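Local coordinates for protein 1-deoxy-D-xylulose 5-phosphate reductoisomerase (Zymomonas mobilis, PDB 1R0K) that catalyses the NADPH-dependent rearrangement and reduction of 1-deoxy-D-xylulose 5-phosphate to 2-C-methyl-D-erythritol 4-phosphate, using a divalent metal ion, at residues A90-C104 and A112-E126. Numbering follows the deposited sequence.
Sequences AMMGADWTMAAIIGC and AAIRKGKTVALANKE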
loop_
_atom_site.group_PDB
_atom_site.type_symbol
_atom_site.label_atom_id
_atom_site.label_comp_id
_atom_site.label_asym_id
_atom_site.label_seq_id
_atom_site.Cartn_x
_atom_site.Cartn_y
_atom_site.Cartn_z
ATOM N N ALA B 90 7.268 20.009 26.898
ATOM C CA ALA B 90 7.065 19.933 25.456
ATOM C C ALA B 90 7.924 20.940 24.698
ATOM O O ALA B 90 8.112 20.823 23.486
ATOM C CB ALA B 90 5.585 20.159 25.127
ATOM N N MET B 91 8.444 21.926 25.418
ATOM C CA MET B 91 9.270 22.960 24.811
ATOM C C MET B 91 10.755 22.758 25.092
ATOM O O MET B 91 11.566 23.617 24.762
ATOM C CB MET B 91 8.835 24.336 25.328
ATOM C CG MET B 91 7.431 24.739 24.909
ATOM S SD MET B 91 6.904 26.286 25.679
ATOM C CE MET B 91 7.795 27.478 24.690
ATOM N N MET B 92 11.114 21.626 25.694
ATOM C CA MET B 92 12.514 21.369 26.008
ATOM C C MET B 92 13.401 21.137 24.783
ATOM O O MET B 92 14.623 21.059 24.905
ATOM C CB MET B 92 12.628 20.208 27.000
ATOM C CG MET B 92 12.133 20.576 28.397
ATOM S SD MET B 92 12.347 19.268 29.614
ATOM C CE MET B 92 14.124 19.427 29.964
ATOM N N GLY B 93 12.793 21.022 23.605
ATOM C CA GLY B 93 13.575 20.866 22.388
ATOM C C GLY B 93 13.768 19.509 21.730
ATOM O O GLY B 93 14.590 19.387 20.820
ATOM N N ALA B 94 13.024 18.496 22.156
ATOM C CA ALA B 94 13.162 17.166 21.566
ATOM C C ALA B 94 12.947 17.200 20.056
ATOM O O ALA B 94 12.023 17.852 19.572
ATOM C CB ALA B 94 12.171 16.217 22.200
ATOM N N ASP B 95 13.795 16.498 19.310
ATOM C CA ASP B 95 13.639 16.474 17.862
ATOM C C ASP B 95 12.396 15.667 17.509
ATOM O O ASP B 95 11.743 15.922 16.498
ATOM C CB ASP B 95 14.861 15.848 17.185
ATOM C CG ASP B 95 14.796 15.946 15.667
ATOM O OD1 ASP B 95 14.855 17.082 15.139
ATOM O OD2 ASP B 95 14.678 14.893 14.998
ATOM N N TRP B 96 12.065 14.698 18.354
ATOM C CA TRP B 96 10.903 13.856 18.117
ATOM C C TRP B 96 10.041 13.851 19.367
ATOM O O TRP B 96 10.519 13.534 20.456
ATOM C CB TRP B 96 11.335 12.429 17.792
ATOM C CG TRP B 96 10.221 11.553 17.323
ATOM C CD1 TRP B 96 9.743 11.447 16.049
ATOM C CD2 TRP B 96 9.458 10.633 18.116
ATOM N NE1 TRP B 96 8.735 10.512 15.995
ATOM C CE2 TRP B 96 8.539 9.998 17.249
ATOM C CE3 TRP B 96 9.463 10.282 19.475
ATOM C CZ2 TRP B 96 7.632 9.028 17.696
ATOM C CZ3 TRP B 96 8.560 9.319 19.923
ATOM C CH2 TRP B 96 7.657 8.702 19.033
ATOM N N THR B 97 8.770 14.201 19.203
ATOM C CA THR B 97 7.840 14.259 20.322
ATOM C C THR B 97 6.602 13.415 20.101
ATOM O O THR B 97 5.895 13.584 19.110
ATOM C CB THR B 97 7.347 15.703 20.585
ATOM O OG1 THR B 97 8.461 16.545 20.895
ATOM C CG2 THR B 97 6.349 15.728 21.750
ATOM N N MET B 98 6.342 12.504 21.030
ATOM C CA MET B 98 5.148 11.679 20.960
ATOM C C MET B 98 4.114 12.437 21.785
ATOM O O MET B 98 4.265 12.581 22.997
ATOM C CB MET B 98 5.408 10.293 21.567
ATOM C CG MET B 98 4.145 9.473 21.823
ATOM S SD MET B 98 3.079 9.274 20.372
ATOM C CE MET B 98 3.958 8.015 19.502
ATOM N N ALA B 99 3.081 12.948 21.121
ATOM C CA ALA B 99 2.027 13.695 21.797
ATOM C C ALA B 99 0.910 12.714 22.102
ATOM O O ALA B 99 0.022 12.497 21.277
ATOM C CB ALA B 99 1.518 14.803 20.903
ATOM N N ALA B 100 0.953 12.130 23.295
ATOM C CA ALA B 100 -0.037 11.137 23.672
ATOM C C ALA B 100 -0.883 11.476 24.894
ATOM O O ALA B 100 -1.512 10.595 25.473
ATOM C CB ALA B 100 0.645 9.790 23.859
ATOM N N ILE B 101 -0.890 12.742 25.297
ATOM C CA ILE B 101 -1.714 13.166 26.426
ATOM C C ILE B 101 -3.129 13.257 25.854
ATOM O O ILE B 101 -3.349 13.973 24.884
ATOM C CB ILE B 101 -1.295 14.562 26.941
ATOM C CG1 ILE B 101 0.139 14.510 27.481
ATOM C CG2 ILE B 101 -2.261 15.028 28.036
ATOM C CD1 ILE B 101 0.720 15.874 27.791
ATOM N N ILE B 102 -4.086 12.542 26.439
ATOM C CA ILE B 102 -5.453 12.571 25.914
ATOM C C ILE B 102 -6.310 13.711 26.459
ATOM O O ILE B 102 -5.993 14.304 27.490
ATOM C CB ILE B 102 -6.187 11.240 26.194
ATOM C CG1 ILE B 102 -6.494 11.108 27.689
ATOM C CG2 ILE B 102 -5.321 10.068 25.743
ATOM C CD1 ILE B 102 -7.331 9.885 28.036
ATOM N N GLY B 103 -7.388 14.018 25.740
ATOM C CA GLY B 103 -8.305 15.065 26.156
ATOM C C GLY B 103 -7.842 16.473 25.843
ATOM O O GLY B 103 -6.754 16.675 25.304
ATOM N N CYS B 104 -8.677 17.453 26.171
ATOM C CA CYS B 104 -8.331 18.840 25.930
ATOM C C CYS B 104 -7.128 19.206 26.782
ATOM O O CYS B 104 -6.449 20.189 26.511
ATOM C CB CYS B 104 -9.508 19.761 26.272
ATOM S SG CYS B 104 -10.845 19.720 25.054
ATOM N N ALA B 112 2.363 23.443 21.767
ATOM C CA ALA B 112 3.698 23.931 22.095
ATOM C C ALA B 112 4.761 23.132 21.343
ATOM O O ALA B 112 5.670 23.708 20.744
ATOM C CB ALA B 112 3.942 23.845 23.601
ATOM N N ALA B 113 4.648 21.806 21.376
ATOM C CA ALA B 113 5.593 20.934 20.682
ATOM C C ALA B 113 5.568 21.214 19.175
ATOM O O ALA B 113 6.613 21.312 18.528
ATOM C CB ALA B 113 5.239 19.473 20.941
ATOM N N ILE B 114 4.370 21.335 18.613
ATOM C CA ILE B 114 4.246 21.615 17.191
ATOM C C ILE B 114 4.943 22.928 16.829
ATOM O O ILE B 114 5.642 23.007 15.823
ATOM C CB ILE B 114 2.766 21.686 16.766
ATOM C CG1 ILE B 114 2.169 20.277 16.763
ATOM C CG2 ILE B 114 2.645 22.332 15.392
ATOM C CD1 ILE B 114 0.686 20.232 16.471
ATOM N N ARG B 115 4.766 23.948 17.665
ATOM C CA ARG B 115 5.376 25.251 17.416
ATOM C C ARG B 115 6.906 25.237 17.416
ATOM O O ARG B 115 7.534 26.146 16.868
ATOM C CB ARG B 115 4.841 26.277 18.420
ATOM C CG ARG B 115 3.424 26.753 18.086
ATOM C CD ARG B 115 2.830 27.631 19.175
ATOM N NE ARG B 115 1.618 28.308 18.719
ATOM C CZ ARG B 115 0.802 29.002 19.508
ATOM N NH1 ARG B 115 1.060 29.116 20.805
ATOM N NH2 ARG B 115 -0.275 29.590 19.000
ATOM N N LYS B 116 7.506 24.205 18.010
ATOM C CA LYS B 116 8.966 24.094 18.038
ATOM C C LYS B 116 9.482 23.704 16.665
ATOM O O LYS B 116 10.687 23.697 16.419
ATOM C CB LYS B 116 9.421 23.067 19.077
ATOM C CG LYS B 116 9.337 23.568 20.500
ATOM C CD LYS B 116 10.225 24.781 20.691
ATOM C CE LYS B 116 10.025 25.398 22.057
ATOM N NZ LYS B 116 10.895 26.590 22.246
ATOM N N GLY B 117 8.558 23.353 15.779
ATOM C CA GLY B 117 8.920 23.017 14.414
ATOM C C GLY B 117 9.681 21.750 14.080
ATOM O O GLY B 117 10.122 21.600 12.944
ATOM N N LYS B 118 9.846 20.835 15.029
ATOM C CA LYS B 118 10.562 19.602 14.725
ATOM C C LYS B 118 9.583 18.508 14.317
ATOM O O LYS B 118 8.685 18.751 13.507
ATOM C CB LYS B 118 11.407 19.164 15.925
ATOM C CG LYS B 118 12.417 20.214 16.358
ATOM C CD LYS B 118 13.228 20.691 15.168
ATOM C CE LYS B 118 14.059 21.913 15.516
ATOM N NZ LYS B 118 14.822 22.399 14.328
ATOM N N THR B 119 9.745 17.306 14.862
ATOM C CA THR B 119 8.845 16.212 14.509
ATOM C C THR B 119 7.899 15.875 15.652
ATOM O O THR B 119 8.316 15.706 16.800
ATOM C CB THR B 119 9.633 14.942 14.099
ATOM O OG1 THR B 119 10.478 15.252 12.986
ATOM C CG2 THR B 119 8.683 13.822 13.681
ATOM N N VAL B 120 6.613 15.796 15.327
ATOM C CA VAL B 120 5.593 15.479 16.314
ATOM C C VAL B 120 4.749 14.298 15.864
ATOM O O VAL B 120 4.085 14.358 14.825
ATOM C CB VAL B 120 4.651 16.678 16.556
ATOM C CG1 VAL B 120 3.615 16.330 17.619
ATOM C CG2 VAL B 120 5.460 17.900 16.976
ATOM N N ALA B 121 4.800 13.213 16.629
ATOM C CA ALA B 121 3.987 12.033 16.334
ATOM C C ALA B 121 2.708 12.325 17.119
ATOM O O ALA B 121 2.723 12.380 18.352
ATOM C CB ALA B 121 4.680 10.755 16.854
ATOM N N LEU B 122 1.606 12.525 16.403
ATOM C CA LEU B 122 0.340 12.892 17.032
ATOM C C LEU B 122 -0.644 11.770 17.326
ATOM O O LEU B 122 -1.129 11.100 16.419
ATOM C CB LEU B 122 -0.361 13.955 16.181
ATOM C CG LEU B 122 -1.715 14.480 16.681
ATOM C CD1 LEU B 122 -1.547 15.113 18.053
ATOM C CD2 LEU B 122 -2.269 15.501 15.692
ATOM N N ALA B 123 -0.939 11.593 18.612
ATOM C CA ALA B 123 -1.883 10.583 19.072
ATOM C C ALA B 123 -3.114 11.274 19.677
ATOM O O ALA B 123 -4.232 10.770 19.566
ATOM C CB ALA B 123 -1.218 9.681 20.106
ATOM N N ASN B 124 -2.906 12.423 20.313
ATOM C CA ASN B 124 -4.003 13.189 20.915
ATOM C C ASN B 124 -5.052 13.506 19.846
ATOM O O ASN B 124 -4.738 14.103 18.819
ATOM C CB ASN B 124 -3.465 14.489 21.528
ATOM C CG ASN B 124 -4.576 15.419 22.008
ATOM O OD1 ASN B 124 -5.104 16.226 21.239
ATOM N ND2 ASN B 124 -4.943 15.299 23.280
ATOM N N LYS B 125 -6.299 13.117 20.100
ATOM C CA LYS B 125 -7.381 13.328 19.139
ATOM C C LYS B 125 -8.016 14.723 19.131
ATOM O O LYS B 125 -8.407 15.222 18.075
ATOM C CB LYS B 125 -8.474 12.279 19.360
ATOM C CG LYS B 125 -7.989 10.844 19.212
ATOM C CD LYS B 125 -9.102 9.852 19.526
ATOM C CE LYS B 125 -8.647 8.418 19.312
ATOM N NZ LYS B 125 -7.569 8.036 20.261
ATOM N N GLU B 126 -8.131 15.348 20.298
ATOM C CA GLU B 126 -8.735 16.676 20.375
ATOM C C GLU B 126 -7.988 17.684 19.505
ATOM O O GLU B 126 -8.586 18.621 18.967
ATOM C CB GLU B 126 -8.761 17.178 21.823
ATOM C CG GLU B 126 -9.791 16.506 22.732
ATOM C CD GLU B 126 -9.482 15.046 23.014
ATOM O OE1 GLU B 126 -8.298 14.650 22.918
ATOM O OE2 GLU B 126 -10.425 14.299 23.357
HETATM O O HOH W 1 9.606 17.419 18.523
HETATM O O HOH W 2 12.576 16.494 13.522
HETATM O O HOH W 3 -9.666 12.079 24.633
#
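Asn124 reaches across to the loop 101-103 that leaves strand 96-99. Asn124 CB and CG each lie 3.4 Å from Ile101 O. CG is anti to the backbone N (chi1 172°), which swings the amide across so that its ND2 points at the carbonyls of the loop. At the tip, Asn124 ND2 donates to Ile101 O at 2.6 Å and to Gly103 O at 3.0 Å. Both acceptors lie in the amide plane, so the two bonds fix its rotation. OD1 is hydrogen-bonded to Ser127 OG, and the side chain caps a backbone N at the start of the next helix. With an alanine here, Ile101 O and Gly103 O would probably lose their shared donor, and the loop would be freer to move. Beside it, Glu126 OE1 receives a weak bond from Gly103 N, and a water donates to OE2.

Upstream, strands 96-99 and 119-122 run parallel, joined by helix 107-115 in a beta-alpha-beta crossover of the Rossmann-type domain. Four backbone bonds zip them together, from Thr119 N to Asp95 O through Ala99 N to Ala121 O. The ladder ends at Ala99 O, which Ala123 N and Asn124 N approach from opposite faces of its plane. On one face of the sheet the Trp96 ring lies obliquely against Thr119 and Ala121, with Trp96 CZ2 3.5 Å from Ala121 CB. Its NE1 bonds Thr273 O. On the other face, Thr97 CG2 meets Ala113 CB of the helix at 4.0 Å.

Asn124 and Glu126 are predicted NADPH ligands. The chemistry thus changes along the contact: apolar side chains flank a regular ladder, then the Asn124 amide holds the two loops together at the probable cofactor site, the Glu126 carboxylate adding a weak bond.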